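Local coordinates for protein 3-dehydroshikimate dehydratase (Pseudomonas putida, PDB 5HMQ) that converts 3-dehydroshikimate to protocatechuate and water with a divalent metal ion in its TIM-barrel domain, which is fused to a hydroxyphenylpyruvate-dioxygenase-like domain, at residues 102-108 with 140-144; 294-298 with 493-497; 366-372 with 410-416. All coordinates share one frame. Residues are numbered along the deposited sequence.

Interaction 1. Residues 102-108 with 140-144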
# COMPACT_ATOMS: atom_id res chain seq x y z
N SER C 102 19.11 17.52 18.90
CA SER C 102 20.09 17.34 19.95
C SER C 102 21.08 16.23 19.61
O SER C 102 20.75 15.28 18.89
CB SER C 102 19.40 17.05 21.28
OG SER C 102 18.54 15.93 21.18
N ASN C 103 22.29 16.36 20.14
CA ASN C 103 23.38 15.44 19.81
C ASN C 103 23.05 14.02 20.26
O ASN C 103 22.48 13.81 21.33
CB ASN C 103 24.67 15.92 20.47
CG ASN C 103 25.91 15.46 19.73
OD1 ASN C 103 26.00 14.31 19.30
ND2 ASN C 103 26.88 16.36 19.58
N VAL C 104 23.42 13.05 19.43
CA VAL C 104 23.23 11.64 19.76
C VAL C 104 24.54 10.88 19.89
O VAL C 104 24.51 9.70 20.29
CB VAL C 104 22.31 10.94 18.73
CG1 VAL C 104 20.96 11.63 18.67
CG2 VAL C 104 22.97 10.91 17.36
N GLN C 105 25.67 11.49 19.56
CA GLN C 105 26.95 10.79 19.65
C GLN C 105 27.22 10.36 21.09
O GLN C 105 26.88 11.06 22.05
CB GLN C 105 28.08 11.68 19.14
CG GLN C 105 27.92 12.14 17.70
CD GLN C 105 27.90 10.98 16.72
OE1 GLN C 105 28.74 10.08 16.78
NE2 GLN C 105 26.94 11.00 15.80
N ALA C 106 27.86 9.20 21.23
CA ALA C 106 28.14 8.68 22.57
C ALA C 106 29.24 9.47 23.26
O ALA C 106 29.22 9.60 24.49
CB ALA C 106 28.51 7.20 22.49
N ASP C 107 30.19 10.00 22.50
CA ASP C 107 31.31 10.76 23.03
C ASP C 107 31.04 12.26 23.07
O ASP C 107 31.99 13.05 23.12
CB ASP C 107 32.57 10.47 22.21
CG ASP C 107 32.39 10.77 20.73
OD1 ASP C 107 31.22 10.89 20.29
OD2 ASP C 107 33.40 10.89 20.01
N ALA C 108 29.77 12.66 23.07
CA ALA C 108 29.40 14.07 23.08
C ALA C 108 29.54 14.65 24.49
O ALA C 108 29.26 13.97 25.48
CB ALA C 108 27.98 14.26 22.57
N TRP C 140 15.94 10.32 22.09
CA TRP C 140 17.11 9.50 22.38
C TRP C 140 18.40 10.31 22.40
O TRP C 140 19.48 9.76 22.19
CB TRP C 140 17.21 8.36 21.36
CG TRP C 140 17.17 8.84 19.94
CD1 TRP C 140 18.24 9.17 19.16
CD2 TRP C 140 16.00 9.04 19.14
NE1 TRP C 140 17.80 9.57 17.91
CE2 TRP C 140 16.43 9.50 17.88
CE3 TRP C 140 14.63 8.89 19.37
CZ2 TRP C 140 15.54 9.80 16.85
CZ3 TRP C 140 13.75 9.18 18.35
CH2 TRP C 140 14.21 9.63 17.10
N GLY C 141 18.30 11.62 22.65
CA GLY C 141 19.49 12.44 22.74
C GLY C 141 20.40 11.99 23.87
O GLY C 141 19.95 11.54 24.92
N ARG C 142 21.71 12.13 23.64
CA ARG C 142 22.69 11.69 24.62
C ARG C 142 22.61 12.50 25.91
O ARG C 142 22.66 11.93 27.01
CB ARG C 142 24.10 11.76 24.03
CG ARG C 142 25.16 11.34 25.02
CD ARG C 142 25.21 9.84 25.21
NE ARG C 142 26.36 9.46 26.02
CZ ARG C 142 26.41 9.63 27.34
NH1 ARG C 142 25.39 10.16 28.00
NH2 ARG C 142 27.50 9.27 28.02
N HIS C 143 22.50 13.82 25.81
CA HIS C 143 22.41 14.69 26.98
C HIS C 143 21.13 15.50 27.04
O HIS C 143 20.71 15.88 28.14
CB HIS C 143 23.61 15.65 27.03
CG HIS C 143 24.94 14.96 27.07
ND1 HIS C 143 25.34 14.17 28.13
CD2 HIS C 143 25.97 14.95 26.18
CE1 HIS C 143 26.55 13.70 27.89
NE2 HIS C 143 26.95 14.16 26.72
N VAL C 144 20.51 15.79 25.90
CA VAL C 144 19.29 16.60 25.84
C VAL C 144 18.23 15.78 25.14
O VAL C 144 18.34 15.50 23.94
CB VAL C 144 19.53 17.93 25.11
CG1 VAL C 144 18.23 18.72 25.02
CG2 VAL C 144 20.61 18.74 25.82
O HOH W 1 21.89 15.48 23.53

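Interaction 2. Residues 294-298 with 493-497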
# COMPACT_ATOMS: atom_id res chain seq x y z
N ALA C 294 -26.01 14.52 15.53
CA ALA C 294 -26.29 13.33 16.32
C ALA C 294 -26.82 12.22 15.42
O ALA C 294 -27.43 12.47 14.38
CB ALA C 294 -27.30 13.65 17.42
N TYR C 295 -26.58 10.98 15.84
CA TYR C 295 -26.95 9.81 15.05
C TYR C 295 -27.98 8.97 15.79
O TYR C 295 -28.04 8.97 17.02
CB TYR C 295 -25.73 8.95 14.72
CG TYR C 295 -24.59 9.72 14.11
CD1 TYR C 295 -24.68 10.23 12.83
CD2 TYR C 295 -23.42 9.95 14.83
CE1 TYR C 295 -23.64 10.94 12.27
CE2 TYR C 295 -22.38 10.66 14.28
CZ TYR C 295 -22.49 11.15 13.00
OH TYR C 295 -21.46 11.86 12.44
N ASP C 296 -28.79 8.25 15.02
CA ASP C 296 -29.74 7.27 15.54
C ASP C 296 -29.59 5.95 14.78
O ASP C 296 -30.56 5.38 14.28
CB ASP C 296 -31.17 7.80 15.46
CG ASP C 296 -32.15 6.93 16.23
OD1 ASP C 296 -31.73 6.31 17.23
OD2 ASP C 296 -33.33 6.88 15.84
N GLY C 297 -28.36 5.47 14.69
CA GLY C 297 -28.09 4.19 14.05
C GLY C 297 -28.15 4.26 12.53
O GLY C 297 -28.10 5.33 11.91
N VAL C 298 -28.24 3.08 11.93
CA VAL C 298 -28.24 2.92 10.48
C VAL C 298 -29.67 2.97 9.97
O VAL C 298 -30.54 2.25 10.47
CB VAL C 298 -27.55 1.61 10.07
CG1 VAL C 298 -27.69 1.38 8.57
CG2 VAL C 298 -26.09 1.62 10.47
N GLY C 493 -22.80 6.02 20.68
CA GLY C 493 -22.75 4.57 20.57
C GLY C 493 -23.74 3.93 19.62
O GLY C 493 -23.74 2.70 19.50
N THR C 494 -24.59 4.71 18.95
CA THR C 494 -25.57 4.11 18.05
C THR C 494 -24.92 3.58 16.78
O THR C 494 -25.55 2.78 16.06
CB THR C 494 -26.67 5.11 17.69
OG1 THR C 494 -26.13 6.17 16.91
CG2 THR C 494 -27.30 5.68 18.96
N LEU C 495 -23.70 4.00 16.48
CA LEU C 495 -22.93 3.49 15.35
C LEU C 495 -21.60 2.96 15.85
O LEU C 495 -20.86 3.68 16.54
CB LEU C 495 -22.69 4.59 14.31
CG LEU C 495 -23.90 5.25 13.65
CD1 LEU C 495 -23.48 6.52 12.93
CD2 LEU C 495 -24.59 4.30 12.69
N ARG C 496 -21.28 1.72 15.51
CA ARG C 496 -20.05 1.07 15.95
C ARG C 496 -19.43 0.38 14.74
O ARG C 496 -20.11 -0.34 14.01
CB ARG C 496 -20.28 0.06 17.08
CG ARG C 496 -20.99 0.62 18.30
CD ARG C 496 -20.98 -0.39 19.44
NE ARG C 496 -19.66 -0.63 20.00
CZ ARG C 496 -19.43 -1.28 21.14
NH1 ARG C 496 -20.45 -1.75 21.84
NH2 ARG C 496 -18.19 -1.45 21.58
N LEU C 497 -18.13 0.59 14.56
CA LEU C 497 -17.44 0.22 13.33
C LEU C 497 -16.08 -0.37 13.67
O LEU C 497 -15.06 0.33 13.63
CB LEU C 497 -17.31 1.42 12.40
CG LEU C 497 -17.03 1.20 10.91
CD1 LEU C 497 -18.33 0.90 10.18
CD2 LEU C 497 -16.36 2.43 10.33

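Interaction 3. Residues 366-372 with 410-416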
# COMPACT_ATOMS: atom_id res chain seq x y z
N ALA C 366 -23.31 1.07 -0.09
CA ALA C 366 -23.71 2.30 0.57
C ALA C 366 -24.35 1.99 1.91
O ALA C 366 -24.90 0.91 2.12
CB ALA C 366 -24.67 3.12 -0.30
N THR C 367 -24.27 2.96 2.81
CA THR C 367 -24.94 2.91 4.11
C THR C 367 -25.64 4.23 4.34
O THR C 367 -25.01 5.29 4.26
CB THR C 367 -23.95 2.64 5.25
OG1 THR C 367 -23.32 1.37 5.05
CG2 THR C 367 -24.67 2.64 6.59
N ALA C 368 -26.94 4.17 4.62
CA ALA C 368 -27.69 5.34 5.03
C ALA C 368 -27.65 5.45 6.55
O ALA C 368 -28.00 4.50 7.26
CB ALA C 368 -29.14 5.29 4.55
N LEU C 369 -27.20 6.61 7.04
CA LEU C 369 -27.11 6.87 8.47
C LEU C 369 -28.29 7.74 8.90
O LEU C 369 -28.67 8.68 8.19
CB LEU C 369 -25.79 7.57 8.79
CG LEU C 369 -24.54 6.99 8.15
CD1 LEU C 369 -23.39 7.97 8.34
CD2 LEU C 369 -24.19 5.61 8.71
N ARG C 370 -28.85 7.43 10.07
CA ARG C 370 -29.89 8.27 10.64
C ARG C 370 -29.24 9.44 11.36
O ARG C 370 -28.63 9.26 12.41
CB ARG C 370 -30.77 7.47 11.60
CG ARG C 370 -31.75 6.53 10.95
CD ARG C 370 -32.90 6.24 11.89
NE ARG C 370 -33.75 5.16 11.39
CZ ARG C 370 -33.71 3.91 11.83
NH1 ARG C 370 -32.86 3.56 12.79
NH2 ARG C 370 -34.53 3.00 11.32
N VAL C 371 -29.36 10.63 10.79
CA VAL C 371 -28.77 11.83 11.37
C VAL C 371 -29.90 12.77 11.79
O VAL C 371 -30.92 12.88 11.10
CB VAL C 371 -27.80 12.53 10.39
CG1 VAL C 371 -26.62 11.62 10.09
CG2 VAL C 371 -28.51 12.93 9.10
N LYS C 372 -29.72 13.42 12.93
CA LYS C 372 -30.73 14.35 13.42
C LYS C 372 -30.71 15.66 12.64
O LYS C 372 -31.76 16.20 12.29
CB LYS C 372 -30.54 14.62 14.91
CG LYS C 372 -31.58 15.55 15.50
CD LYS C 372 -31.46 15.60 17.01
CE LYS C 372 -32.62 16.36 17.62
NZ LYS C 372 -32.88 15.91 19.01
N LEU C 410 -20.89 5.04 -0.68
CA LEU C 410 -21.55 6.29 -0.31
C LEU C 410 -22.11 6.21 1.10
O LEU C 410 -22.41 5.13 1.61
CB LEU C 410 -22.67 6.62 -1.30
CG LEU C 410 -22.26 6.77 -2.76
CD1 LEU C 410 -23.46 7.12 -3.63
CD2 LEU C 410 -21.17 7.83 -2.90
N LEU C 411 -22.25 7.38 1.73
CA LEU C 411 -22.93 7.51 3.02
C LEU C 411 -24.08 8.49 2.86
O LEU C 411 -23.85 9.70 2.69
CB LEU C 411 -21.96 7.97 4.11
CG LEU C 411 -20.82 7.03 4.51
CD1 LEU C 411 -19.83 7.76 5.40
CD2 LEU C 411 -21.38 5.81 5.23
N TYR C 412 -25.31 7.99 2.90
CA TYR C 412 -26.48 8.84 2.80
C TYR C 412 -26.81 9.47 4.14
O TYR C 412 -26.76 8.81 5.18
CB TYR C 412 -27.70 8.06 2.30
CG TYR C 412 -27.47 7.25 1.05
CD1 TYR C 412 -27.21 7.86 -0.17
CD2 TYR C 412 -27.56 5.86 1.07
CE1 TYR C 412 -27.01 7.12 -1.32
CE2 TYR C 412 -27.38 5.12 -0.07
CZ TYR C 412 -27.10 5.75 -1.26
OH TYR C 412 -26.92 4.99 -2.39
N LEU C 413 -27.17 10.75 4.11
CA LEU C 413 -27.54 11.50 5.31
C LEU C 413 -29.06 11.60 5.35
O LEU C 413 -29.64 12.50 4.74
CB LEU C 413 -26.87 12.87 5.32
CG LEU C 413 -25.36 12.85 5.08
CD1 LEU C 413 -24.79 14.26 5.06
CD2 LEU C 413 -24.67 12.00 6.14
N VAL C 414 -29.70 10.68 6.07
CA VAL C 414 -31.15 10.57 6.10
C VAL C 414 -31.66 11.23 7.37
O VAL C 414 -31.31 10.81 8.49
CB VAL C 414 -31.60 9.10 6.02
CG1 VAL C 414 -33.12 9.01 6.11
CG2 VAL C 414 -31.10 8.47 4.73
N GLU C 415 -32.48 12.26 7.21
CA GLU C 415 -33.17 12.92 8.31
C GLU C 415 -34.57 12.35 8.44
O GLU C 415 -35.36 12.39 7.49
CB GLU C 415 -33.20 14.43 8.09
CG GLU C 415 -33.10 15.25 9.37
CD GLU C 415 -32.94 16.74 9.09
OE1 GLU C 415 -33.80 17.31 8.38
OE2 GLU C 415 -31.95 17.34 9.56
N GLN C 416 -34.87 11.80 9.61
CA GLN C 416 -36.21 11.44 10.05
C GLN C 416 -37.22 12.56 9.79
O GLN C 416 -36.98 13.72 10.15
CB GLN C 416 -36.19 11.10 11.56
CG GLN C 416 -35.46 12.11 12.47
CD GLN C 416 -33.98 12.31 12.12
OE1 GLN C 416 -33.30 11.37 11.70
NE2 GLN C 416 -33.51 13.54 12.24

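Interaction 1. Residues 102-108 with 140-144
Two neighbouring beta-alpha loops of the TIM barrel meet here, those following strands 97-101 and 132-136, near the catalytic metal site: the side chain of Trp140 lies about 8 Å from the bound magnesium ion and that of Ser102 about 7 Å from that of the metal ligand Glu136. Val104 and Gly141 have the nearest CA atoms, 4.8 Å apart. Ser102 OG to Val144 O (2.8 Å) and Arg142 N to Asn103 O (3.0 Å, 164°) tie the bases of the loops, while Arg142 NE and His143 NE2 reach into the turn Gln105-Ala108, donating to Ala106 O (3.2 Å) and Ala108 O (2.6 Å, 168°) respectively. A water donates to Asn103 O (2.8 Å) and accepts from Val144 N (2.8 Å). Asn103 OD1 receives Gln105 N at 2.9 Å, an Asx turn. A CB on Gly141 would clash with Ser102 OG and with Val144 O. Three side-chain donors and one amide thus satisfy backbone carbonyls, a polar junction whose apolar contact is Val104 CG1 on Trp140 CD1 (3.7 Å).

Interaction 2. Residues 294-298 with 493-497
Leu495 lays its CD1 methyl over one face of the Tyr295 ring, 4.0 Å from the centroid and 26° off the ring normal, which meets the geometry of a CH-pi contact; the closest pair is Leu495 CD1 to Tyr295 CG at 3.6 Å. Its other methyl turns to the corner of the opposing chain, with Leu495 CD2 3.6 Å from Gly297 C and 3.8 Å from Val298 CG2. One leucine thus spans the tyrosine, the glycine backbone and the valine. The Tyr295 hydroxyl is anchored elsewhere, on the carbonyl of Phe466.

The two segments belong to different modules of the HPPD-like domain: 294-298 opens strand 295-304 of the first vicinal-oxygen-chelate (VOC, glyoxalase-type) module, whereas 493-497 leads into strand 496-501 of the second. The contact therefore joins the start of a strand in one sheet to the loop leading into a strand of the other. The side chain of Leu495 is about 8 Å from that of His445, a magnesium ligand.

The polar contacts are weak or long. Thr494 OG1 accepts a weak hydrogen bond from Gly297 N (3.2 Å, 144°) and stands 3.4 Å from Tyr295 O, a weak contact whose proton is not settled. Gly297 CA makes a CA-H...O contact with Thr494 O at 3.5 Å, and the same carbonyl accepts from Arg442 of strand 440-450. Gly297 and Thr494 have the nearest CA atoms, 4.7 Å apart. Gly297 turns the corner with phi 76° and psi -164°, a positive phi that favours glycine, and its amide and CA both face Thr494.

Interaction 3. Residues 366-372 with 410-416
Adjacent parallel strands 363-371 and 410-414 pair in the sheet of the first VOC module, their segment axes 4.6 Å apart at closest and 26° from parallel. On one face, the small Ala366 and Ala368 make hollows that the bulkier partner strand fills: the Tyr412 ring brings CE2 to 3.4 Å from Ala366 CB, Tyr412 CB lies 3.8 Å from Ala368 CB, and Val414 CG2 reaches Ala368 CB at 3.7 Å. Phe352 of helix 352-360 packs on Leu410 and Tyr412. The opposite face carries Thr367, Leu369, Leu411 and Leu413. There Leu411 CD2 touches both Thr367 CB (4.1 Å) and Leu369 CD1 (4.3 Å), and helix 455-465 of the second module covers Leu411 with Phe461 and Tyr462. Farther along, Val371 CG2 nears Leu413 CB at 4.1 Å. Five backbone hydrogen bonds, running from Thr367 N to Leu410 O (3.1 Å) through to Val371 N to Val414 O (3.0 Å), fix the register. Beyond them, Gln416 NE2 donates to Val371 O at 2.9 Å.

How the interactions relate
Interaction 1 lies in the catalytic barrel, its centre 50 and 54 Å from those of interactions 2 and 3 and across the chain's centre from both. Being a partly buried meeting of loops, it relies on side-chain, backbone and water-mediated hydrogen bonds. Interaction 3 is the buried one, with regular backbone pairing and apolar packing on both sheet faces. Interaction 2, also partly buried, is mainly apolar with weak polar support. Interactions 2 and 3 have centres 10 Å apart, and the 294-298 side of interaction 2 shares a sheet with interaction 3: strands 295-304 and 363-371 are neighbours, with probable hydrogen bonds from Asp296 N to Arg370 O (2.8 Å) and Lys372 N to Ala294 O (2.9 Å).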